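Local coordinates for protein 4-alpha-glucanotransferase (Corynebacterium glutamicum, PDB 5B68) that is an amylomaltase, also called a disproportionating enzyme, and joins an N-terminal beta-sandwich domain to a TIM-barrel-type domain, at residues P75-V80 with L85-H90; V99-E104 with F133-D138; P563-Y568 with E629-L634. All coordinates share one frame; numbering follows the deposited sequence.

Contact 1: P75-V80 with L85-H90; sequences PSVVAV and LVFPVH
Val77 and Leu85 make the tight spot of this contact. Val77 CG1 lies 3.5 Å from Leu85 CD2, and the two side chains cross at a slant. Val77 CG1 points anti to its own backbone N (chi1 173°), and CG2 sits beside that N. The branches therefore diverge: CG1 goes to Leu85 and CG2 to Phe87. The second meeting is looser, with Val77 CG2 4.3 Å from Phe87 CB and oblique to the phenyl ring. Leu85 also forks. Its CD1 rests 4.0 Å from Ala79 CB and 3.7 Å from the backbone atom Val78 O, so one leucine spans three residues of 75-80. Both segments belong to the N-terminal beta-sandwich domain. No hydrogen bond joins them directly; apart from Val78 O at Leu85 CD1, the contact is between side chains. Each backbone bonds elsewhere: Val77 and Ala79 to strand 153-162, and strand 86-92 to strand 126-134. Val77 and Phe87 are buried, and both also touch Leu146 of strand 142-150. Away from this spot the two segments part. Val78 directs its CB away from 85-90 and lies against Ile160 and Thr162. Val86 also turns away; it is exposed, though it touches Ser132. Leu85, which makes the closest touch, is itself partly exposed.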
loop_
_atom_site.group_PDB
_atom_site.type_symbol
_atom_site.label_atom_id
_atom_site.label_comp_id
_atom_site.label_asym_id
_atom_site.label_seq_id
_atom_site.Cartn_x
_atom_site.Cartn_y
_atom_site.Cartn_z
ATOM N N PRO A 75 22.422 4.034 13.043
ATOM C CA PRO A 75 21.366 2.977 13.061
ATOM C C PRO A 75 21.398 2.142 11.795
ATOM O O PRO A 75 21.327 0.920 11.878
ATOM C CB PRO A 75 20.055 3.807 13.090
ATOM C CG PRO A 75 20.457 5.113 13.658
ATOM C CD PRO A 75 21.876 5.408 13.263
ATOM N N SER A 76 21.517 2.829 10.634
ATOM C CA SER A 76 21.847 2.227 9.330
ATOM C C SER A 76 22.325 3.370 8.415
ATOM O O SER A 76 22.192 4.526 8.779
ATOM C CB SER A 76 20.696 1.459 8.741
ATOM O OG SER A 76 19.496 2.247 8.734
ATOM N N VAL A 77 22.827 3.028 7.230
ATOM C CA VAL A 77 23.300 3.999 6.272
ATOM C C VAL A 77 22.721 3.673 4.912
ATOM O O VAL A 77 22.840 2.532 4.433
ATOM C CB VAL A 77 24.833 3.921 6.187
ATOM C CG1 VAL A 77 25.326 4.829 5.054
ATOM C CG2 VAL A 77 25.486 4.233 7.540
ATOM N N VAL A 78 22.013 4.643 4.329
ATOM C CA VAL A 78 21.368 4.451 3.039
ATOM C C VAL A 78 21.961 5.484 2.071
ATOM O O VAL A 78 22.023 6.639 2.439
ATOM C CB VAL A 78 19.822 4.663 3.134
ATOM C CG1 VAL A 78 19.201 4.346 1.787
ATOM C CG2 VAL A 78 19.225 3.699 4.155
ATOM N N ALA A 79 22.394 5.073 0.909
ATOM C CA ALA A 79 23.043 5.975 -0.083
ATOM C C ALA A 79 22.526 5.600 -1.439
ATOM O O ALA A 79 22.189 4.424 -1.716
ATOM C CB ALA A 79 24.548 5.847 -0.017
ATOM N N VAL A 80 22.440 6.605 -2.321
ATOM C CA VAL A 80 22.120 6.334 -3.693
ATOM C C VAL A 80 23.380 5.886 -4.377
ATOM O O VAL A 80 24.474 6.355 -4.033
ATOM C CB VAL A 80 21.597 7.589 -4.390
ATOM C CG1 VAL A 80 21.381 7.361 -5.907
ATOM C CG2 VAL A 80 20.347 8.028 -3.647
ATOM N N LEU A 85 29.256 8.505 0.325
ATOM C CA LEU A 85 28.664 9.054 1.478
ATOM C C LEU A 85 29.585 8.937 2.697
ATOM O O LEU A 85 30.221 7.906 2.871
ATOM C CB LEU A 85 27.335 8.337 1.723
ATOM C CG LEU A 85 26.574 8.743 2.991
ATOM C CD1 LEU A 85 25.089 8.679 2.710
ATOM C CD2 LEU A 85 26.851 7.876 4.196
ATOM N N VAL A 86 29.567 9.982 3.521
ATOM C CA VAL A 86 30.422 10.084 4.708
ATOM C C VAL A 86 29.549 9.813 5.928
ATOM O O VAL A 86 28.512 10.424 6.078
ATOM C CB VAL A 86 31.123 11.436 4.802
ATOM C CG1 VAL A 86 31.915 11.563 6.092
ATOM C CG2 VAL A 86 32.042 11.630 3.569
ATOM N N PHE A 87 30.005 8.946 6.837
ATOM C CA PHE A 87 29.242 8.616 8.076
ATOM C C PHE A 87 30.209 8.659 9.314
ATOM O O PHE A 87 31.426 8.479 9.182
ATOM C CB PHE A 87 28.550 7.233 7.964
ATOM C CG PHE A 87 29.490 6.087 7.777
ATOM C CD1 PHE A 87 30.004 5.760 6.517
ATOM C CD2 PHE A 87 29.936 5.374 8.855
ATOM C CE1 PHE A 87 30.925 4.752 6.368
ATOM C CE2 PHE A 87 30.866 4.349 8.690
ATOM C CZ PHE A 87 31.337 4.014 7.464
ATOM N N PRO A 88 29.653 8.878 10.499
ATOM C CA PRO A 88 30.357 8.907 11.776
ATOM C C PRO A 88 30.461 7.548 12.416
ATOM O O PRO A 88 29.582 6.717 12.288
ATOM C CB PRO A 88 29.526 9.878 12.634
ATOM C CG PRO A 88 28.142 9.617 12.120
ATOM C CD PRO A 88 28.260 9.328 10.661
ATOM N N VAL A 89 31.592 7.301 13.047
ATOM C CA VAL A 89 31.813 6.155 13.924
ATOM C C VAL A 89 32.239 6.707 15.311
ATOM O O VAL A 89 32.970 7.711 15.375
ATOM C CB VAL A 89 32.921 5.299 13.325
ATOM C CG1 VAL A 89 33.512 4.304 14.303
ATOM C CG2 VAL A 89 32.415 4.530 12.101
ATOM N N HIS A 90 31.766 6.097 16.395
ATOM C CA HIS A 90 32.149 6.445 17.744
ATOM C C HIS A 90 32.813 5.245 18.387
ATOM O O HIS A 90 32.266 4.129 18.377
ATOM C CB HIS A 90 30.952 6.883 18.549
ATOM C CG HIS A 90 30.267 8.070 17.961
ATOM N ND1 HIS A 90 30.826 9.330 17.993
ATOM C CD2 HIS A 90 29.165 8.173 17.204
ATOM C CE1 HIS A 90 30.038 10.180 17.367
ATOM N NE2 HIS A 90 29.038 9.500 16.851
#

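Contact 2: V99-E104 with F133-D138; sequences VHIELE and FKIPGD
Val99 lays one methyl over a face of the Phe133 ring. CG2 is 4.0 Å from the ring centroid and 17° off the ring normal, a CH-pi contact offset toward the rim. Its nearest ring atom is Phe133 CE1, at 3.9 Å. The other methyl, Val99 CG1, is anti to the backbone N, which leaves CG2 beside that N and facing the ring.

Ile101 carries the other half of the contact. Its CB points toward 133-138, and from there CG1 serves as the arm that reaches across. CG1 stands anti to the carbonyl carbon (chi1 -62°), and the extended second torsion carries CD1 out to 133-138. There CD1 ends against the ring carbon Pro136 CD, at 3.8 Å. A looser touch, 4.4 Å, joins Ile101 CD1 to Ile135 CG2. All these partners are apolar, and no hydrogen bond crosses between the segments.

The two touching parts run in similar directions, 25° apart, within the N-terminal beta-sandwich domain. Ile101 is buried, and the loop residue Leu139 also lies against it. Leu146 of strand 142-150 touches both Val99 and Ile101. Strand 108-114 adds Val111 against Ile101, and strand 86-92 places Val89 against Val99 and Phe87 against Ile135.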
loop_
_atom_site.group_PDB
_atom_site.type_symbol
_atom_site.label_atom_id
_atom_site.label_comp_id
_atom_site.label_asym_id
_atom_site.label_seq_id
_atom_site.Cartn_x
_atom_site.Cartn_y
_atom_site.Cartn_z
ATOM N N VAL A 99 36.854 -0.507 10.370
ATOM C CA VAL A 99 35.539 -0.510 9.670
ATOM C C VAL A 99 35.723 -1.184 8.317
ATOM O O VAL A 99 36.709 -0.961 7.633
ATOM C CB VAL A 99 34.957 0.914 9.462
ATOM C CG1 VAL A 99 33.575 0.855 8.760
ATOM C CG2 VAL A 99 34.860 1.673 10.779
ATOM N N HIS A 100 34.794 -2.063 7.953
ATOM C CA HIS A 100 34.737 -2.570 6.589
ATOM C C HIS A 100 33.269 -2.837 6.194
ATOM O O HIS A 100 32.382 -2.718 7.033
ATOM C CB HIS A 100 35.600 -3.824 6.419
ATOM C CG HIS A 100 35.028 -5.038 7.045
ATOM N ND1 HIS A 100 35.148 -5.334 8.393
ATOM C CD2 HIS A 100 34.357 -6.069 6.494
ATOM C CE1 HIS A 100 34.510 -6.462 8.637
ATOM N NE2 HIS A 100 34.027 -6.926 7.506
ATOM N N ILE A 101 33.106 -3.128 4.900
ATOM C CA ILE A 101 31.839 -3.459 4.318
ATOM C C ILE A 101 31.784 -4.931 3.954
ATOM O O ILE A 101 32.720 -5.472 3.330
ATOM C CB ILE A 101 31.613 -2.580 3.062
ATOM C CG1 ILE A 101 31.558 -1.100 3.422
ATOM C CG2 ILE A 101 30.373 -3.061 2.280
ATOM C CD1 ILE A 101 31.683 -0.217 2.203
ATOM N N GLU A 102 30.652 -5.589 4.235
ATOM C CA GLU A 102 30.365 -6.909 3.697
ATOM C C GLU A 102 29.161 -6.716 2.797
ATOM O O GLU A 102 28.122 -6.317 3.241
ATOM C CB GLU A 102 30.087 -7.926 4.822
ATOM C CG GLU A 102 29.605 -9.240 4.181
ATOM C CD GLU A 102 29.870 -10.529 4.943
ATOM O OE1 GLU A 102 28.961 -11.397 4.887
ATOM O OE2 GLU A 102 31.000 -10.703 5.518
ATOM N N LEU A 103 29.346 -6.949 1.512
ATOM C CA LEU A 103 28.245 -6.863 0.560
ATOM C C LEU A 103 27.247 -7.999 0.748
ATOM O O LEU A 103 27.500 -9.033 1.402
ATOM C CB LEU A 103 28.780 -6.834 -0.854
ATOM C CG LEU A 103 29.660 -5.676 -1.227
ATOM C CD1 LEU A 103 30.035 -5.845 -2.690
ATOM C CD2 LEU A 103 29.024 -4.313 -1.005
ATOM N N GLU A 104 26.086 -7.813 0.156
ATOM C CA GLU A 104 25.000 -8.767 0.187
ATOM C C GLU A 104 25.464 -10.163 -0.293
ATOM O O GLU A 104 25.017 -11.161 0.240
ATOM C CB GLU A 104 23.852 -8.269 -0.713
ATOM C CG GLU A 104 22.590 -9.110 -0.557
ATOM C CD GLU A 104 21.357 -8.485 -1.252
ATOM O OE1 GLU A 104 20.355 -9.192 -1.328
ATOM O OE2 GLU A 104 21.404 -7.379 -1.785
ATOM N N PHE A 133 34.162 8.115 8.100
ATOM C CA PHE A 133 34.579 7.224 7.010
ATOM C C PHE A 133 33.656 7.439 5.806
ATOM O O PHE A 133 32.522 7.909 5.941
ATOM C CB PHE A 133 34.584 5.754 7.401
ATOM C CG PHE A 133 35.569 5.428 8.484
ATOM C CD1 PHE A 133 35.206 5.611 9.805
ATOM C CD2 PHE A 133 36.843 5.000 8.199
ATOM C CE1 PHE A 133 36.094 5.362 10.828
ATOM C CE2 PHE A 133 37.746 4.720 9.220
ATOM C CZ PHE A 133 37.373 4.880 10.542
ATOM N N LYS A 134 34.186 7.101 4.647
ATOM C CA LYS A 134 33.581 7.346 3.366
ATOM C C LYS A 134 33.421 6.037 2.656
ATOM O O LYS A 134 34.363 5.236 2.504
ATOM C CB LYS A 134 34.524 8.250 2.558
ATOM C CG LYS A 134 33.920 8.890 1.362
ATOM C CD LYS A 134 34.847 9.968 0.772
ATOM C CE LYS A 134 36.243 9.459 0.461
ATOM N NZ LYS A 134 37.137 10.548 -0.080
ATOM N N ILE A 135 32.213 5.756 2.202
ATOM C CA ILE A 135 32.007 4.601 1.380
ATOM C C ILE A 135 32.497 4.825 -0.080
ATOM O O ILE A 135 32.468 5.957 -0.541
ATOM C CB ILE A 135 30.545 4.088 1.381
ATOM C CG1 ILE A 135 29.596 5.078 0.696
ATOM C CG2 ILE A 135 30.059 3.866 2.801
ATOM C CD1 ILE A 135 28.174 4.491 0.575
ATOM N N PRO A 136 32.862 3.746 -0.756
ATOM C CA PRO A 136 33.225 3.779 -2.168
ATOM C C PRO A 136 32.014 4.141 -2.997
ATOM O O PRO A 136 30.918 3.839 -2.604
ATOM C CB PRO A 136 33.618 2.340 -2.476
ATOM C CG PRO A 136 33.783 1.663 -1.181
ATOM C CD PRO A 136 32.950 2.398 -0.194
ATOM N N GLY A 137 32.246 4.787 -4.128
ATOM C CA GLY A 137 31.199 5.256 -4.997
ATOM C C GLY A 137 30.703 4.238 -5.994
ATOM O O GLY A 137 29.863 4.550 -6.803
ATOM N N ASP A 138 31.260 3.043 -5.948
ATOM C CA ASP A 138 30.946 1.990 -6.904
ATOM C C ASP A 138 30.345 0.719 -6.310
ATOM O O ASP A 138 30.538 -0.348 -6.843
ATOM C CB ASP A 138 32.159 1.646 -7.765
ATOM C CG ASP A 138 33.258 0.980 -6.986
ATOM O OD1 ASP A 138 33.206 0.980 -5.756
ATOM O OD2 ASP A 138 34.184 0.458 -7.617
#

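Contact 3: P563-Y568 with E629-L634; sequences PPTAGY and ELLEGL
The backbones come closest at Thr565 and Leu631, whose CA atoms are 7.4 Å apart, where the start of the short helix 565-569 faces helix 627-639. Thr565 is the one residue of 563-568 with side-chain atoms in close contact. Its CG2 methyl meets two leucines, Leu631 CD2 at 3.7 Å and Leu634 CD1 at 3.8 Å. These leucines are three residues apart on one helix, so their methyls come from successive positions along its surface. Thr565 and Leu631 lie alongside each other, pointing opposite ways, and Leu631 CD2 is also 3.8 Å from Thr565 CB. Thr565 and Leu634 instead approach at a slant.

The threonine's torsion separates its two branches. CG2 is anti to the backbone N (chi1 -54°, measured to OG1) and takes the apolar side. OG1 sits beside that N and hydrogen-bonds to Asp652 OD2. The buried hydroxyl thus has a polar partner, while the methyl packs against carbon.

This is helix-to-helix packing in the TIM-barrel-type domain. Pro564 occupies the N-cap position of the short helix, and its O accepts the bond from Tyr568 N at 2.8 Å. In the longer helix Gly633 N bonds to Glu629 O and Leu634 N to Leu630 O. Both Thr565 and Leu634 touch Trp533, while Leu602 of helix 587-607 lies against Leu634. Leu631 also touches Leu695 of helix 694-702. Tyr568, three residues on from Thr565, stacks its ring with His573 and with Trp533.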
loop_
_atom_site.group_PDB
_atom_site.type_symbol
_atom_site.label_atom_id
_atom_site.label_comp_id
_atom_site.label_asym_id
_atom_site.label_seq_id
_atom_site.Cartn_x
_atom_site.Cartn_y
_atom_site.Cartn_z
ATOM N N PRO A 563 -17.938 6.860 -7.137
ATOM C CA PRO A 563 -18.892 6.049 -7.917
ATOM C C PRO A 563 -18.332 5.832 -9.347
ATOM O O PRO A 563 -17.655 6.700 -9.859
ATOM C CB PRO A 563 -20.148 6.935 -7.933
ATOM C CG PRO A 563 -20.017 7.768 -6.701
ATOM C CD PRO A 563 -18.547 8.134 -6.699
ATOM N N PRO A 564 -18.518 4.654 -9.905
ATOM C CA PRO A 564 -18.148 4.435 -11.305
ATOM C C PRO A 564 -18.787 5.454 -12.235
ATOM O O PRO A 564 -19.770 6.091 -11.874
ATOM C CB PRO A 564 -18.671 3.087 -11.587
ATOM C CG PRO A 564 -18.574 2.379 -10.260
ATOM C CD PRO A 564 -19.062 3.424 -9.307
ATOM N N THR A 565 -18.169 5.650 -13.373
ATOM C CA THR A 565 -18.523 6.794 -14.237
ATOM C C THR A 565 -19.987 6.775 -14.673
ATOM O O THR A 565 -20.576 7.857 -14.783
ATOM C CB THR A 565 -17.600 6.838 -15.401
ATOM O OG1 THR A 565 -16.264 6.841 -14.915
ATOM C CG2 THR A 565 -17.794 8.099 -16.257
ATOM N N ALA A 566 -20.598 5.609 -14.858
ATOM C CA ALA A 566 -22.021 5.599 -15.241
ATOM C C ALA A 566 -22.872 6.207 -14.123
ATOM O O ALA A 566 -23.869 6.893 -14.388
ATOM C CB ALA A 566 -22.524 4.219 -15.567
ATOM N N GLY A 567 -22.502 5.925 -12.877
ATOM C CA GLY A 567 -23.170 6.560 -11.700
ATOM C C GLY A 567 -22.809 8.010 -11.507
ATOM O O GLY A 567 -23.697 8.858 -11.275
ATOM N N TYR A 568 -21.523 8.317 -11.671
ATOM C CA TYR A 568 -21.004 9.643 -11.500
ATOM C C TYR A 568 -21.655 10.620 -12.508
ATOM O O TYR A 568 -22.054 11.690 -12.145
ATOM C CB TYR A 568 -19.500 9.658 -11.686
ATOM C CG TYR A 568 -18.839 10.863 -11.166
ATOM C CD1 TYR A 568 -18.914 12.071 -11.836
ATOM C CD2 TYR A 568 -18.149 10.844 -9.949
ATOM C CE1 TYR A 568 -18.308 13.203 -11.351
ATOM C CE2 TYR A 568 -17.520 11.986 -9.470
ATOM C CZ TYR A 568 -17.624 13.167 -10.162
ATOM O OH TYR A 568 -17.016 14.330 -9.720
ATOM N N GLU A 629 -21.550 6.863 -25.277
ATOM C CA GLU A 629 -20.829 7.936 -25.944
ATOM C C GLU A 629 -19.967 8.761 -24.981
ATOM O O GLU A 629 -18.872 9.146 -25.294
ATOM C CB GLU A 629 -21.789 8.820 -26.736
ATOM C CG GLU A 629 -22.722 8.022 -27.631
ATOM C CD GLU A 629 -23.705 8.889 -28.393
ATOM O OE1 GLU A 629 -24.510 9.587 -27.773
ATOM O OE2 GLU A 629 -23.657 8.869 -29.625
ATOM N N LEU A 630 -20.494 9.019 -23.804
ATOM C CA LEU A 630 -19.769 9.799 -22.795
ATOM C C LEU A 630 -18.599 8.980 -22.255
ATOM O O LEU A 630 -17.509 9.501 -22.160
ATOM C CB LEU A 630 -20.716 10.219 -21.698
ATOM C CG LEU A 630 -21.748 11.256 -22.155
ATOM C CD1 LEU A 630 -22.887 11.317 -21.173
ATOM C CD2 LEU A 630 -21.129 12.599 -22.338
ATOM N N LEU A 631 -18.844 7.713 -21.957
ATOM C CA LEU A 631 -17.745 6.813 -21.593
ATOM C C LEU A 631 -16.661 6.756 -22.633
ATOM O O LEU A 631 -15.488 6.847 -22.354
ATOM C CB LEU A 631 -18.277 5.429 -21.346
ATOM C CG LEU A 631 -19.078 5.265 -20.084
ATOM C CD1 LEU A 631 -19.788 3.966 -20.114
ATOM C CD2 LEU A 631 -18.185 5.398 -18.826
ATOM N N GLU A 632 -17.044 6.609 -23.896
ATOM C CA GLU A 632 -16.064 6.591 -24.956
ATOM C C GLU A 632 -15.266 7.897 -24.964
ATOM O O GLU A 632 -14.052 7.886 -25.130
ATOM C CB GLU A 632 -16.781 6.401 -26.316
ATOM C CG GLU A 632 -17.143 4.992 -26.638
ATOM C CD GLU A 632 -18.081 4.862 -27.865
ATOM O OE1 GLU A 632 -18.906 5.771 -28.132
ATOM O OE2 GLU A 632 -18.009 3.813 -28.498
ATOM N N GLY A 633 -15.955 9.037 -24.857
ATOM C CA GLY A 633 -15.279 10.332 -24.948
ATOM C C GLY A 633 -14.292 10.584 -23.799
ATOM O O GLY A 633 -13.179 11.022 -24.001
ATOM N N LEU A 634 -14.689 10.235 -22.599
ATOM C CA LEU A 634 -13.786 10.415 -21.417
ATOM C C LEU A 634 -12.590 9.491 -21.508
ATOM O O LEU A 634 -11.480 9.845 -21.090
ATOM C CB LEU A 634 -14.558 10.196 -20.116
ATOM C CG LEU A 634 -15.704 11.224 -19.851
ATOM C CD1 LEU A 634 -16.487 10.799 -18.627
ATOM C CD2 LEU A 634 -15.201 12.632 -19.794
#

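How the contacts relate
Contacts 1 and 2 share one sheet system in the N-terminal beta-sandwich domain, and their centres are about 10 Å apart. Strands 86-92 and 126-134 are neighbours there. Probable hydrogen bonds join the segments 85-90 and 133-138: Phe87 N to Phe133 O at 2.9 Å and Leu85 O to Ile135 N at 3.0 Å. Val89 CG2 also packs on Phe133 CD1 at 3.8 Å. Contact 3 belongs to the TIM-barrel-type domain, on the opposite side of the chain's centre. Its centre lies about 52 Å from that of contact 1 and about 55 Å from that of contact 2, without touching either. A sulfate ion, probably from the crystallisation liquor, sits about 5 Å from the Pro136 side chain in contact 2.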